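Local coordinates for protein trehalose-6-phosphate phosphatase (Neosartorya fumigata, PDB 5DXN) that belongs to the trehalose-phosphatase family of the HAD superfamily, pairing a magnesium-binding core domain with a smaller cap domain, at residues K13-A18 and A55-N60; L22-Y27 and W63-R68; S108-Q113 and V183-V188; K114-V119 and E164-R169; L213-D218 and V241-S246. All coordinates share one frame; numbering follows the deposited sequence.

Contact 1: residues K13-A18 and A55-N60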
# COMPACT_ATOMS: atom_id res chain seq x y z
N LYS A 13 20.10 2.42 15.28
CA LYS A 13 21.14 3.41 15.07
C LYS A 13 20.77 4.44 14.01
O LYS A 13 21.03 5.63 14.18
CB LYS A 13 22.45 2.72 14.69
CG LYS A 13 23.57 3.71 14.46
CD LYS A 13 24.87 3.02 14.11
CE LYS A 13 26.05 3.98 14.24
NZ LYS A 13 27.32 3.37 13.76
N GLN A 14 20.12 4.02 12.93
CA GLN A 14 19.78 4.99 11.91
C GLN A 14 18.58 5.84 12.34
O GLN A 14 18.46 6.99 11.95
CB GLN A 14 19.49 4.29 10.58
CG GLN A 14 19.28 5.24 9.42
CD GLN A 14 20.45 6.20 9.18
OE1 GLN A 14 21.62 5.84 9.36
NE2 GLN A 14 20.13 7.42 8.76
N TYR A 15 17.70 5.25 13.13
CA TYR A 15 16.54 5.95 13.68
C TYR A 15 17.03 7.10 14.55
O TYR A 15 16.53 8.23 14.45
CB TYR A 15 15.66 4.98 14.49
CG TYR A 15 14.45 5.61 15.16
CD1 TYR A 15 13.22 5.64 14.51
CD2 TYR A 15 14.53 6.16 16.44
CE1 TYR A 15 12.12 6.20 15.12
CE2 TYR A 15 13.42 6.73 17.04
CZ TYR A 15 12.22 6.75 16.36
OH TYR A 15 11.08 7.30 16.91
N ARG A 16 18.03 6.83 15.38
CA ARG A 16 18.53 7.85 16.31
C ARG A 16 19.23 8.98 15.56
O ARG A 16 19.16 10.14 15.99
CB ARG A 16 19.47 7.22 17.34
CG ARG A 16 18.77 6.38 18.39
CD ARG A 16 19.77 5.85 19.42
NE ARG A 16 19.13 5.09 20.49
CZ ARG A 16 19.72 4.11 21.16
NH1 ARG A 16 20.96 3.75 20.86
NH2 ARG A 16 19.06 3.46 22.12
N LYS A 17 19.87 8.64 14.45
CA LYS A 17 20.62 9.60 13.64
C LYS A 17 19.72 10.45 12.74
O LYS A 17 20.02 11.61 12.44
CB LYS A 17 21.65 8.83 12.82
CG LYS A 17 22.55 9.66 11.92
CD LYS A 17 23.58 8.73 11.28
CE LYS A 17 24.42 9.44 10.23
NZ LYS A 17 25.35 8.48 9.55
N ALA A 18 18.58 9.90 12.33
CA ALA A 18 17.70 10.58 11.38
C ALA A 18 16.92 11.78 11.95
O ALA A 18 16.28 11.68 13.00
CB ALA A 18 16.73 9.58 10.79
N ALA A 55 3.81 8.18 16.78
CA ALA A 55 3.29 9.34 16.05
C ALA A 55 3.44 10.62 16.87
O ALA A 55 3.38 11.73 16.34
CB ALA A 55 1.85 9.11 15.68
N ALA A 56 3.66 10.47 18.17
CA ALA A 56 3.80 11.62 19.07
C ALA A 56 5.06 12.43 18.76
O ALA A 56 5.11 13.63 19.03
CB ALA A 56 3.80 11.16 20.50
N ASP A 57 6.08 11.76 18.23
CA ASP A 57 7.34 12.39 17.86
C ASP A 57 7.16 13.13 16.54
O ASP A 57 6.84 12.50 15.53
CB ASP A 57 8.45 11.33 17.77
CG ASP A 57 9.83 11.91 17.52
OD1 ASP A 57 9.95 13.07 17.08
OD2 ASP A 57 10.82 11.16 17.74
N PRO A 58 7.34 14.46 16.53
CA PRO A 58 7.11 15.23 15.30
C PRO A 58 8.16 14.99 14.22
O PRO A 58 7.96 15.42 13.09
CB PRO A 58 7.16 16.69 15.78
CG PRO A 58 8.06 16.64 16.96
CD PRO A 58 7.76 15.34 17.65
N ARG A 59 9.27 14.33 14.57
CA ARG A 59 10.23 13.89 13.56
C ARG A 59 9.64 12.77 12.69
O ARG A 59 10.11 12.54 11.58
CB ARG A 59 11.53 13.40 14.21
CG ARG A 59 12.43 14.51 14.80
CD ARG A 59 13.89 14.04 14.84
NE ARG A 59 14.35 13.66 16.17
CZ ARG A 59 15.58 13.21 16.45
NH1 ARG A 59 16.48 13.06 15.50
NH2 ARG A 59 15.89 12.91 17.71
N ASN A 60 8.64 12.07 13.22
CA ASN A 60 8.07 10.91 12.53
C ASN A 60 6.83 11.24 11.71
O ASN A 60 5.94 11.94 12.20
CB ASN A 60 7.72 9.82 13.54
CG ASN A 60 8.94 9.30 14.27
OD1 ASN A 60 10.06 9.44 13.79
ND2 ASN A 60 8.72 8.66 15.39
O HOH W 1 10.85 8.75 18.94
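Y15, on the last turns of helix 8-17, reaches the type I turn D57-N60 that leads from helix 45-56 into strand 60-65, at the rim of the HAD core domain. The tight part is around its ring, packed against F23 and F211 and in a cation-pi contact with R21. CG stands anti to the backbone N (chi1 178°), which sends the hydroxyl across to N60. There N60 ND2 donates to Y15 OH over 3.1 Å in an almost straight bond, with the oxygen in the amide plane. Asparagine suits this buried place because its amide serves both ways: ND2 also donates to L54 O, while OD1 receives R21 NH1. The outer side is looser. R16 lies exposed, and R59 swings its guanidinium, bent at chi3, towards the end of the helix, where R59 NH1 makes a bent, weak hydrogen bond of 2.9 Å to A18 O. D57 organises the turn as an Asx turn, R59 N giving to D57 OD1, and its other oxygen pairs with R21. A water close to Y15 OH, in the plane of the ring, donates to D57 OD2 over 2.7 Å.

Contact 2: residues L22-Y27 and W63-R68. With MG (magnesium ion), chain B.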
# COMPACT_ATOMS: atom_id res chain seq x y z
N LEU A 22 10.18 8.38 8.13
CA LEU A 22 8.92 8.01 7.47
C LEU A 22 8.60 6.54 7.74
O LEU A 22 9.43 5.66 7.52
CB LEU A 22 9.03 8.28 5.98
CG LEU A 22 7.90 7.76 5.09
CD1 LEU A 22 6.59 8.45 5.49
CD2 LEU A 22 8.22 8.02 3.63
N PHE A 23 7.39 6.29 8.23
CA PHE A 23 6.92 4.93 8.49
C PHE A 23 5.73 4.62 7.61
O PHE A 23 4.75 5.37 7.62
CB PHE A 23 6.51 4.76 9.95
CG PHE A 23 7.65 4.84 10.92
CD1 PHE A 23 8.28 3.70 11.36
CD2 PHE A 23 8.11 6.08 11.37
CE1 PHE A 23 9.35 3.77 12.25
CE2 PHE A 23 9.18 6.17 12.24
CZ PHE A 23 9.80 5.01 12.69
N MET A 24 5.77 3.50 6.89
CA MET A 24 4.62 3.10 6.08
C MET A 24 4.26 1.67 6.46
O MET A 24 5.01 0.72 6.18
CB MET A 24 4.94 3.25 4.59
CG MET A 24 5.25 4.67 4.21
SD MET A 24 5.63 4.96 2.48
CE MET A 24 7.28 4.29 2.37
N PHE A 25 3.13 1.51 7.15
CA PHE A 25 2.73 0.23 7.70
C PHE A 25 1.50 -0.30 7.01
O PHE A 25 0.46 0.37 7.05
CB PHE A 25 2.38 0.33 9.19
CG PHE A 25 3.49 0.78 10.08
CD1 PHE A 25 4.78 0.33 9.90
CD2 PHE A 25 3.24 1.63 11.13
CE1 PHE A 25 5.80 0.76 10.77
CE2 PHE A 25 4.24 2.05 11.99
CZ PHE A 25 5.51 1.61 11.82
N ASP A 26 1.58 -1.48 6.42
CA ASP A 26 0.38 -2.26 6.14
C ASP A 26 -0.28 -2.61 7.48
O ASP A 26 0.40 -2.68 8.50
CB ASP A 26 0.74 -3.54 5.36
CG ASP A 26 -0.45 -4.46 5.17
OD1 ASP A 26 -1.48 -3.98 4.69
OD2 ASP A 26 -0.34 -5.65 5.52
N TYR A 27 -1.61 -2.81 7.48
CA TYR A 27 -2.30 -3.20 8.70
C TYR A 27 -2.43 -4.71 8.87
O TYR A 27 -1.71 -5.32 9.65
CB TYR A 27 -3.68 -2.57 8.77
CG TYR A 27 -4.37 -2.93 10.05
CD1 TYR A 27 -3.89 -2.45 11.26
CD2 TYR A 27 -5.47 -3.77 10.07
CE1 TYR A 27 -4.51 -2.78 12.46
CE2 TYR A 27 -6.09 -4.11 11.26
CZ TYR A 27 -5.61 -3.61 12.44
OH TYR A 27 -6.23 -3.95 13.62
N TRP A 63 2.31 6.41 8.67
CA TRP A 63 1.18 6.09 7.80
C TRP A 63 0.68 4.65 7.97
O TRP A 63 1.48 3.70 8.07
CB TRP A 63 1.59 6.33 6.36
CG TRP A 63 1.55 7.75 5.98
CD1 TRP A 63 2.54 8.68 6.12
CD2 TRP A 63 0.44 8.43 5.41
NE1 TRP A 63 2.12 9.89 5.65
CE2 TRP A 63 0.83 9.77 5.20
CE3 TRP A 63 -0.84 8.04 5.03
CZ2 TRP A 63 -0.03 10.72 4.64
CZ3 TRP A 63 -1.69 8.98 4.47
CH2 TRP A 63 -1.28 10.30 4.30
N ILE A 64 -0.65 4.51 8.02
CA ILE A 64 -1.26 3.20 8.03
C ILE A 64 -1.89 3.04 6.64
O ILE A 64 -2.65 3.89 6.21
CB ILE A 64 -2.31 3.07 9.16
CG1 ILE A 64 -1.75 3.58 10.48
CG2 ILE A 64 -2.80 1.61 9.25
CD1 ILE A 64 -0.48 2.89 10.92
N ILE A 65 -1.51 1.98 5.93
CA ILE A 65 -1.96 1.80 4.54
C ILE A 65 -2.74 0.51 4.45
O ILE A 65 -2.17 -0.58 4.56
CB ILE A 65 -0.80 1.78 3.55
CG1 ILE A 65 0.06 3.04 3.67
CG2 ILE A 65 -1.34 1.68 2.11
CD1 ILE A 65 1.42 2.93 2.99
N SER A 66 -4.04 0.64 4.22
CA SER A 66 -4.95 -0.48 4.37
C SER A 66 -6.03 -0.57 3.29
O SER A 66 -6.46 0.43 2.74
CB SER A 66 -5.61 -0.42 5.74
OG SER A 66 -6.38 -1.58 5.96
N GLY A 67 -6.49 -1.78 3.05
CA GLY A 67 -7.66 -1.98 2.21
C GLY A 67 -8.92 -1.94 3.03
O GLY A 67 -10.02 -1.99 2.48
N ARG A 68 -8.76 -1.83 4.35
CA ARG A 68 -9.89 -1.77 5.26
C ARG A 68 -10.80 -0.60 4.93
O ARG A 68 -10.37 0.44 4.41
CB ARG A 68 -9.43 -1.67 6.71
CG ARG A 68 -8.81 -2.92 7.28
CD ARG A 68 -9.86 -3.77 7.92
NE ARG A 68 -9.30 -5.00 8.46
CZ ARG A 68 -10.04 -5.99 8.94
NH1 ARG A 68 -11.36 -5.87 8.97
NH2 ARG A 68 -9.46 -7.08 9.41
MG MG B . -1.42 -7.22 4.96
O HOH W 2 -3.21 -6.23 4.64
O HOH W 3 -0.94 -6.95 3.00
O HOH W 4 -2.31 -9.09 4.58
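F23 and F25 exchange backbone hydrogen bonds with W63 and I65, which sets M24 beside W63 and F25 beside I64 in parallel strands: W63 N to F23 O, F25 N to W63 O and I65 N to F25 O, the last at 2.8 Å. Among apolar contacts, L22 CD1 touches W63 CD1 of the indole at 4.1 Å, and I65 CD1 abuts M24 CB; on the F25 face, I64 CD1 meets the F25 ring at its edge, in plane, 3.9 Å from F25 CD2. Apolar W63, I64 and I65 suit a strand covered by helices on both faces. Metal binding is left to D26, whose OD2 holds the magnesium ion at 2.0 Å and accepts a hydrogen bond from T30 OG1, while OD1 takes one from a magnesium-bound water and a salt bridge from K190. With D28 and T30, D26 fits the HAD-type DxDx(T/V) pattern. R68, near the Y27 ring, pairs with D28. Helix 190-199 packs on M24 and W63, helix 70-77 lies against I64 and Y27, and strand 211-216 continues the sheet beyond strand 21-26.

Contact 3: residues S108-Q113 and V183-V188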
# COMPACT_ATOMS: atom_id res chain seq x y z
N SER A 108 -9.95 12.69 -9.16
CA SER A 108 -9.31 12.08 -10.31
C SER A 108 -10.18 12.12 -11.56
O SER A 108 -11.39 11.92 -11.50
CB SER A 108 -8.93 10.63 -10.00
OG SER A 108 -8.02 10.12 -10.95
N ASP A 109 -9.54 12.37 -12.70
CA ASP A 109 -10.21 12.26 -13.99
C ASP A 109 -10.46 10.78 -14.28
O ASP A 109 -9.51 10.02 -14.51
CB ASP A 109 -9.37 12.89 -15.10
CG ASP A 109 -10.13 13.04 -16.41
OD1 ASP A 109 -11.27 12.53 -16.52
OD2 ASP A 109 -9.58 13.67 -17.34
N MET A 110 -11.73 10.38 -14.27
CA MET A 110 -12.11 9.00 -14.52
C MET A 110 -12.57 8.78 -15.97
O MET A 110 -13.28 7.82 -16.27
CB MET A 110 -13.22 8.56 -13.55
CG MET A 110 -12.89 8.78 -12.08
SD MET A 110 -11.37 7.98 -11.52
CE MET A 110 -11.96 6.37 -11.01
N GLY A 111 -12.14 9.67 -16.85
CA GLY A 111 -12.47 9.58 -18.26
C GLY A 111 -12.00 8.31 -18.94
O GLY A 111 -12.49 7.96 -20.02
N TRP A 112 -11.05 7.61 -18.33
CA TRP A 112 -10.55 6.35 -18.87
C TRP A 112 -11.61 5.24 -18.87
O TRP A 112 -11.50 4.29 -19.62
CB TRP A 112 -9.32 5.86 -18.09
CG TRP A 112 -9.54 5.72 -16.61
CD1 TRP A 112 -9.28 6.65 -15.65
CD2 TRP A 112 -10.05 4.57 -15.92
NE1 TRP A 112 -9.61 6.16 -14.41
CE2 TRP A 112 -10.07 4.88 -14.55
CE3 TRP A 112 -10.48 3.31 -16.33
CZ2 TRP A 112 -10.52 3.98 -13.59
CZ3 TRP A 112 -10.92 2.41 -15.39
CH2 TRP A 112 -10.94 2.75 -14.02
N GLN A 113 -12.62 5.37 -18.02
CA GLN A 113 -13.58 4.29 -17.84
C GLN A 113 -14.35 3.97 -19.13
O GLN A 113 -14.69 2.82 -19.40
CB GLN A 113 -14.54 4.63 -16.69
CG GLN A 113 -13.78 4.78 -15.37
CD GLN A 113 -14.67 4.91 -14.16
OE1 GLN A 113 -15.88 5.14 -14.29
NE2 GLN A 113 -14.09 4.76 -12.98
N VAL A 183 -9.43 -3.19 -14.01
CA VAL A 183 -8.73 -1.99 -14.41
C VAL A 183 -8.99 -0.87 -13.40
O VAL A 183 -10.14 -0.49 -13.16
CB VAL A 183 -9.17 -1.54 -15.80
CG1 VAL A 183 -8.62 -0.20 -16.11
CG2 VAL A 183 -8.75 -2.56 -16.84
N ARG A 184 -7.91 -0.32 -12.82
CA ARG A 184 -7.98 0.58 -11.67
C ARG A 184 -6.98 1.73 -11.83
O ARG A 184 -5.96 1.57 -12.48
CB ARG A 184 -7.69 -0.20 -10.38
CG ARG A 184 -6.91 -1.50 -10.63
CD ARG A 184 -5.75 -1.72 -9.67
NE ARG A 184 -6.08 -2.67 -8.60
CZ ARG A 184 -5.25 -3.03 -7.62
NH1 ARG A 184 -4.02 -2.53 -7.56
NH2 ARG A 184 -5.65 -3.90 -6.71
N PRO A 185 -7.26 2.90 -11.21
CA PRO A 185 -6.30 4.00 -11.30
C PRO A 185 -5.01 3.62 -10.59
O PRO A 185 -5.05 2.75 -9.73
CB PRO A 185 -7.00 5.15 -10.57
CG PRO A 185 -8.44 4.76 -10.52
CD PRO A 185 -8.48 3.28 -10.49
N THR A 186 -3.90 4.23 -10.96
CA THR A 186 -2.63 3.86 -10.37
C THR A 186 -2.63 4.17 -8.87
O THR A 186 -1.88 3.55 -8.11
CB THR A 186 -1.46 4.57 -11.06
OG1 THR A 186 -1.73 5.97 -11.16
CG2 THR A 186 -1.23 4.02 -12.45
N PHE A 187 -3.49 5.08 -8.42
CA PHE A 187 -3.41 5.50 -7.02
C PHE A 187 -3.91 4.44 -6.03
O PHE A 187 -3.78 4.63 -4.82
CB PHE A 187 -4.14 6.84 -6.78
CG PHE A 187 -5.65 6.83 -7.02
CD1 PHE A 187 -6.50 6.13 -6.17
CD2 PHE A 187 -6.20 7.60 -8.03
CE1 PHE A 187 -7.87 6.16 -6.37
CE2 PHE A 187 -7.58 7.63 -8.23
CZ PHE A 187 -8.41 6.91 -7.40
N VAL A 188 -4.45 3.33 -6.51
CA VAL A 188 -4.88 2.26 -5.61
C VAL A 188 -3.76 1.24 -5.40
O VAL A 188 -3.88 0.30 -4.61
CB VAL A 188 -6.13 1.55 -6.15
CG1 VAL A 188 -7.09 2.57 -6.75
CG2 VAL A 188 -5.75 0.54 -7.18
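The start of helix 112-124 lies against the end of strand 180-185 in the cap domain, with W112 meeting V183 and P185. The indole reaches them through its six-membered ring. W112 CZ3 rests 3.6 Å from V183 CG1, W112 CH2 approaches V183 O at 3.4 Å, and W112 CZ2 sits against the proline at 3.8 Å from P185 CD, the two side chains crossing at about a right angle. A chi1 of 56° holds CG between the backbone N and the carbonyl carbon, turning the broad ring towards the strand. Strand 180-185 belongs to the four-stranded antiparallel sheet of the cap domain that accompanies the HAD core, and tryptophan suits the position because one ring can span two strand residues and still touch V172 and L139 of the neighbouring strands. Beside it M110, bent at chi2 and chi3, curls its methyl M110 CE to 3.9 Å from P185 CG. At the more open end, F187, in the short 3-10 turn after the strand, presents its ring edge to S108, whose OG lies in the ring plane at 3.7 Å from F187 CE2. P185 CB lies over one face of that ring, and F192 and R196 also touch F187.

Contact 4: residues K114-V119 and E164-R169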
# COMPACT_ATOMS: atom_id res chain seq x y z
N LYS A 114 -14.58 4.99 -19.94
CA LYS A 114 -15.37 4.80 -21.14
C LYS A 114 -14.67 3.88 -22.12
O LYS A 114 -15.29 2.99 -22.72
CB LYS A 114 -15.69 6.14 -21.80
CG LYS A 114 -16.84 6.88 -21.13
CD LYS A 114 -17.11 8.22 -21.78
CE LYS A 114 -17.13 8.11 -23.30
NZ LYS A 114 -18.03 7.02 -23.77
N GLU A 115 -13.37 4.07 -22.29
CA GLU A 115 -12.62 3.24 -23.21
C GLU A 115 -12.44 1.83 -22.66
O GLU A 115 -12.38 0.87 -23.42
CB GLU A 115 -11.26 3.86 -23.53
CG GLU A 115 -10.65 3.30 -24.81
CD GLU A 115 -9.44 4.08 -25.28
OE1 GLU A 115 -8.83 4.81 -24.46
OE2 GLU A 115 -9.11 3.99 -26.48
N VAL A 116 -12.35 1.69 -21.34
CA VAL A 116 -12.24 0.36 -20.78
C VAL A 116 -13.53 -0.42 -21.01
O VAL A 116 -13.50 -1.59 -21.42
CB VAL A 116 -11.89 0.39 -19.28
CG1 VAL A 116 -12.12 -0.99 -18.69
CG2 VAL A 116 -10.44 0.83 -19.11
N MET A 117 -14.67 0.24 -20.77
CA MET A 117 -15.98 -0.34 -21.03
C MET A 117 -16.11 -0.78 -22.49
O MET A 117 -16.65 -1.84 -22.77
CB MET A 117 -17.08 0.67 -20.69
CG MET A 117 -17.24 0.96 -19.21
SD MET A 117 -17.59 -0.54 -18.27
CE MET A 117 -19.18 -1.00 -18.97
N GLU A 118 -15.59 0.02 -23.41
CA GLU A 118 -15.57 -0.33 -24.83
C GLU A 118 -14.81 -1.63 -25.11
O GLU A 118 -15.28 -2.51 -25.83
CB GLU A 118 -14.97 0.83 -25.62
CG GLU A 118 -14.79 0.58 -27.10
CD GLU A 118 -14.14 1.77 -27.79
OE1 GLU A 118 -13.83 2.77 -27.09
OE2 GLU A 118 -13.94 1.72 -29.02
N VAL A 119 -13.62 -1.76 -24.52
CA VAL A 119 -12.82 -2.96 -24.72
C VAL A 119 -13.50 -4.16 -24.03
O VAL A 119 -13.58 -5.24 -24.60
CB VAL A 119 -11.39 -2.75 -24.18
CG1 VAL A 119 -10.61 -4.07 -24.16
CG2 VAL A 119 -10.66 -1.68 -25.03
N GLU A 164 -2.36 -1.38 -25.44
CA GLU A 164 -2.06 -0.62 -26.65
C GLU A 164 -3.01 0.57 -26.81
O GLU A 164 -2.85 1.38 -27.74
CB GLU A 164 -2.08 -1.53 -27.91
CG GLU A 164 -3.10 -2.69 -27.92
CD GLU A 164 -2.57 -3.96 -28.62
OE1 GLU A 164 -3.40 -4.80 -29.07
OE2 GLU A 164 -1.33 -4.13 -28.73
N THR A 165 -3.98 0.71 -25.91
CA THR A 165 -4.91 1.84 -25.98
C THR A 165 -5.06 2.58 -24.64
O THR A 165 -4.39 3.60 -24.42
CB THR A 165 -6.31 1.39 -26.48
OG1 THR A 165 -6.86 0.42 -25.59
CG2 THR A 165 -6.20 0.79 -27.87
N VAL A 166 -5.91 2.06 -23.76
CA VAL A 166 -6.29 2.81 -22.55
C VAL A 166 -5.08 3.18 -21.68
O VAL A 166 -4.93 4.33 -21.28
CB VAL A 166 -7.35 2.04 -21.69
CG1 VAL A 166 -8.55 1.68 -22.54
CG2 VAL A 166 -6.79 0.78 -21.07
N ALA A 167 -4.20 2.21 -21.44
CA ALA A 167 -3.12 2.38 -20.48
C ALA A 167 -2.06 3.32 -21.04
O ALA A 167 -1.26 3.89 -20.30
CB ALA A 167 -2.50 1.03 -20.14
N LYS A 168 -2.09 3.49 -22.36
CA LYS A 168 -1.11 4.31 -23.05
C LYS A 168 -1.33 5.80 -22.79
O LYS A 168 -0.38 6.58 -22.83
CB LYS A 168 -1.15 4.01 -24.55
CG LYS A 168 -0.10 4.69 -25.38
CD LYS A 168 0.17 3.89 -26.65
CE LYS A 168 0.85 4.73 -27.72
NZ LYS A 168 2.01 5.49 -27.16
N ARG A 169 -2.57 6.18 -22.50
CA ARG A 169 -2.87 7.60 -22.28
C ARG A 169 -3.61 7.92 -20.98
O ARG A 169 -3.99 9.07 -20.75
CB ARG A 169 -3.66 8.15 -23.46
CG ARG A 169 -4.95 7.42 -23.77
CD ARG A 169 -5.26 7.59 -25.24
NE ARG A 169 -6.68 7.49 -25.55
CZ ARG A 169 -7.20 6.57 -26.35
NH1 ARG A 169 -6.42 5.65 -26.92
NH2 ARG A 169 -8.51 6.57 -26.60
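E115 and V166 bring helix 112-124 and the short, weakly bonded helix 166-169 together, their CA atoms 6.4 Å apart. V166 is the buried apolar side chain between them: its CG1 lies against the aliphatic stem of the glutamate, 3.5 Å from E115 CG, and meets V116 CG2 at 4.0 Å. A branched residue suits the site because CG2 also lies close to V116 while CG1 meets E115. V119, one turn on from E115, faces T165 loosely and packs further on C158, M161 and L162 of helix 151-164; T165 OG1 is itself bonded to M161 O. Further out, E115 runs extended beyond CG, with CG anti to the backbone N (chi1 -161°), and meets R169 coming from the opposite direction. E115 OE2 lies 2.7 Å from R169 NH2 in a salt bridge whose hydrogen bond is weak and bent (118°). E115 OE1 sits over one face of the R169 guanidinium, 2.8 Å from R169 NH2, with the two planes 56° apart. The pair therefore does not have the flat, two-pronged geometry of an ideal arginine-carboxylate bridge. Its attraction is probably more electrostatic than directional, at the solvent-facing side where water would weaken it, and the valine contacts beneath form the buried part.

Contact 5: residues L213-D218 and V241-S246. With MG (magnesium ion), chain B.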
# COMPACT_ATOMS: atom_id res chain seq x y z
N LEU A 213 10.91 3.22 7.19
CA LEU A 213 10.58 1.84 7.55
C LEU A 213 9.27 1.48 6.89
O LEU A 213 8.24 2.13 7.11
CB LEU A 213 10.49 1.66 9.07
CG LEU A 213 10.02 0.29 9.57
CD1 LEU A 213 10.98 -0.86 9.05
CD2 LEU A 213 9.91 0.25 11.09
N CYS A 214 9.31 0.44 6.07
CA CYS A 214 8.15 0.08 5.26
C CYS A 214 7.90 -1.40 5.51
O CYS A 214 8.79 -2.22 5.28
CB CYS A 214 8.43 0.39 3.80
SG CYS A 214 7.11 -0.14 2.72
N LEU A 215 6.70 -1.73 5.99
CA LEU A 215 6.38 -3.08 6.47
C LEU A 215 5.12 -3.64 5.82
O LEU A 215 4.11 -2.95 5.75
CB LEU A 215 6.17 -3.06 8.00
CG LEU A 215 7.40 -2.98 8.89
CD1 LEU A 215 7.09 -2.29 10.19
CD2 LEU A 215 7.84 -4.39 9.22
N GLY A 216 5.17 -4.89 5.36
CA GLY A 216 3.96 -5.53 4.88
C GLY A 216 4.15 -7.03 4.78
O GLY A 216 5.27 -7.50 4.86
N ASP A 217 3.06 -7.77 4.55
CA ASP A 217 3.10 -9.22 4.70
C ASP A 217 2.74 -10.02 3.44
O ASP A 217 2.96 -11.22 3.41
CB ASP A 217 2.15 -9.66 5.84
CG ASP A 217 0.68 -9.43 5.50
OD1 ASP A 217 0.30 -8.29 5.16
OD2 ASP A 217 -0.12 -10.40 5.55
N ASP A 218 2.17 -9.38 2.42
CA ASP A 218 1.75 -10.17 1.24
C ASP A 218 2.14 -9.54 -0.10
O ASP A 218 2.88 -8.56 -0.16
CB ASP A 218 0.23 -10.45 1.29
CG ASP A 218 -0.64 -9.23 1.00
OD1 ASP A 218 -0.19 -8.25 0.36
OD2 ASP A 218 -1.83 -9.25 1.40
N VAL A 241 10.81 -4.20 4.89
CA VAL A 241 10.71 -5.38 5.72
C VAL A 241 9.43 -6.16 5.44
O VAL A 241 8.34 -5.63 5.56
CB VAL A 241 10.75 -4.99 7.21
CG1 VAL A 241 10.79 -6.23 8.10
CG2 VAL A 241 11.93 -4.04 7.53
N THR A 242 9.58 -7.43 5.05
CA THR A 242 8.40 -8.28 4.90
C THR A 242 8.14 -9.03 6.20
O THR A 242 9.05 -9.33 6.97
CB THR A 242 8.55 -9.28 3.73
OG1 THR A 242 7.27 -9.85 3.44
CG2 THR A 242 9.53 -10.38 4.08
N VAL A 243 6.87 -9.28 6.47
CA VAL A 243 6.48 -10.08 7.61
C VAL A 243 6.23 -11.50 7.10
O VAL A 243 5.28 -11.73 6.35
CB VAL A 243 5.24 -9.51 8.29
CG1 VAL A 243 4.85 -10.39 9.47
CG2 VAL A 243 5.52 -8.09 8.73
N GLY A 244 7.08 -12.43 7.52
CA GLY A 244 7.02 -13.79 7.01
C GLY A 244 8.29 -14.56 7.26
O GLY A 244 9.14 -14.16 8.07
N ALA A 245 8.42 -15.68 6.57
CA ALA A 245 9.53 -16.60 6.78
C ALA A 245 10.86 -16.06 6.24
O ALA A 245 10.88 -15.25 5.32
CB ALA A 245 9.22 -17.94 6.13
N SER A 246 11.96 -16.53 6.82
CA SER A 246 13.29 -16.15 6.36
C SER A 246 13.55 -16.59 4.93
O SER A 246 14.38 -16.00 4.22
CB SER A 246 14.34 -16.76 7.29
OG SER A 246 14.28 -18.17 7.27
MG MG B . -1.42 -7.22 4.96
O HOH W 4 -2.31 -9.09 4.58
O HOH W 5 5.54 -9.36 1.28
O HOH W 3 -0.94 -6.95 3.00
O HOH W 2 -3.21 -6.23 4.64
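V241 fills a notch between L213 and L215 on one face of the parallel strands 211-216 and 238-243. Its two methyls divide the work: V241 CG2 meets L213 CD1 at 3.7 Å, while the CB and CG1 side lies alongside L215, whose CD2 comes within 3.6 Å of V241 CB. L215 is in turn the bump between V241 and V243, its CD2 turned towards V243 CG2. Beta-branched valine suits such a strand, its compact bulk fitting against longer leucines. On the other face G216, having no side chain, sits beside T242. These strands and helix 219-229 make a beta-alpha-beta unit of the Rossmann-like HAD core; the backbones are joined by V241 N to C214 O, G216 N to V241 O and V243 N to G216 O, the last 2.9 Å long. Past the strand end packing gives way to metal binding. D217 rests CB against V243 CB at 3.9 Å, and its chi1 of 68° swings the carboxylate to the magnesium ion, which D217 OD1 binds at 2.0 Å. OD2 receives a magnesium-bound water that also donates to D218 OD2. D218 caps helix 219-229, and T242 OG1, bonded by K248 NZ, donates to a water that donates to D218 O.

How the contacts relate
Contacts 2 and 5 lie in the same central sheet, centres 12 Å apart, and both reach the magnesium ion: D26 OD2 and D217 OD1 stand 2.7 Å apart, and D28 O and three waters complete the six ligands. M24 N and L213 O, 2.8 Å apart, join strands 21-26 and 211-216 by a backbone hydrogen bond. Contact 1 belongs to the same domain but lies on its rim, tied to contact 2 where Y15 CE1 touches F23 CZ at 3.6 Å. Contacts 3 and 4 share helix 112-124 in the cap, centres 11 Å apart, and V183 packs on V116. In contact 3 the R184 side chain lies about 13 Å from the ion; contacts 1 and 4 lie farthest apart, their centres 44 Å from each other.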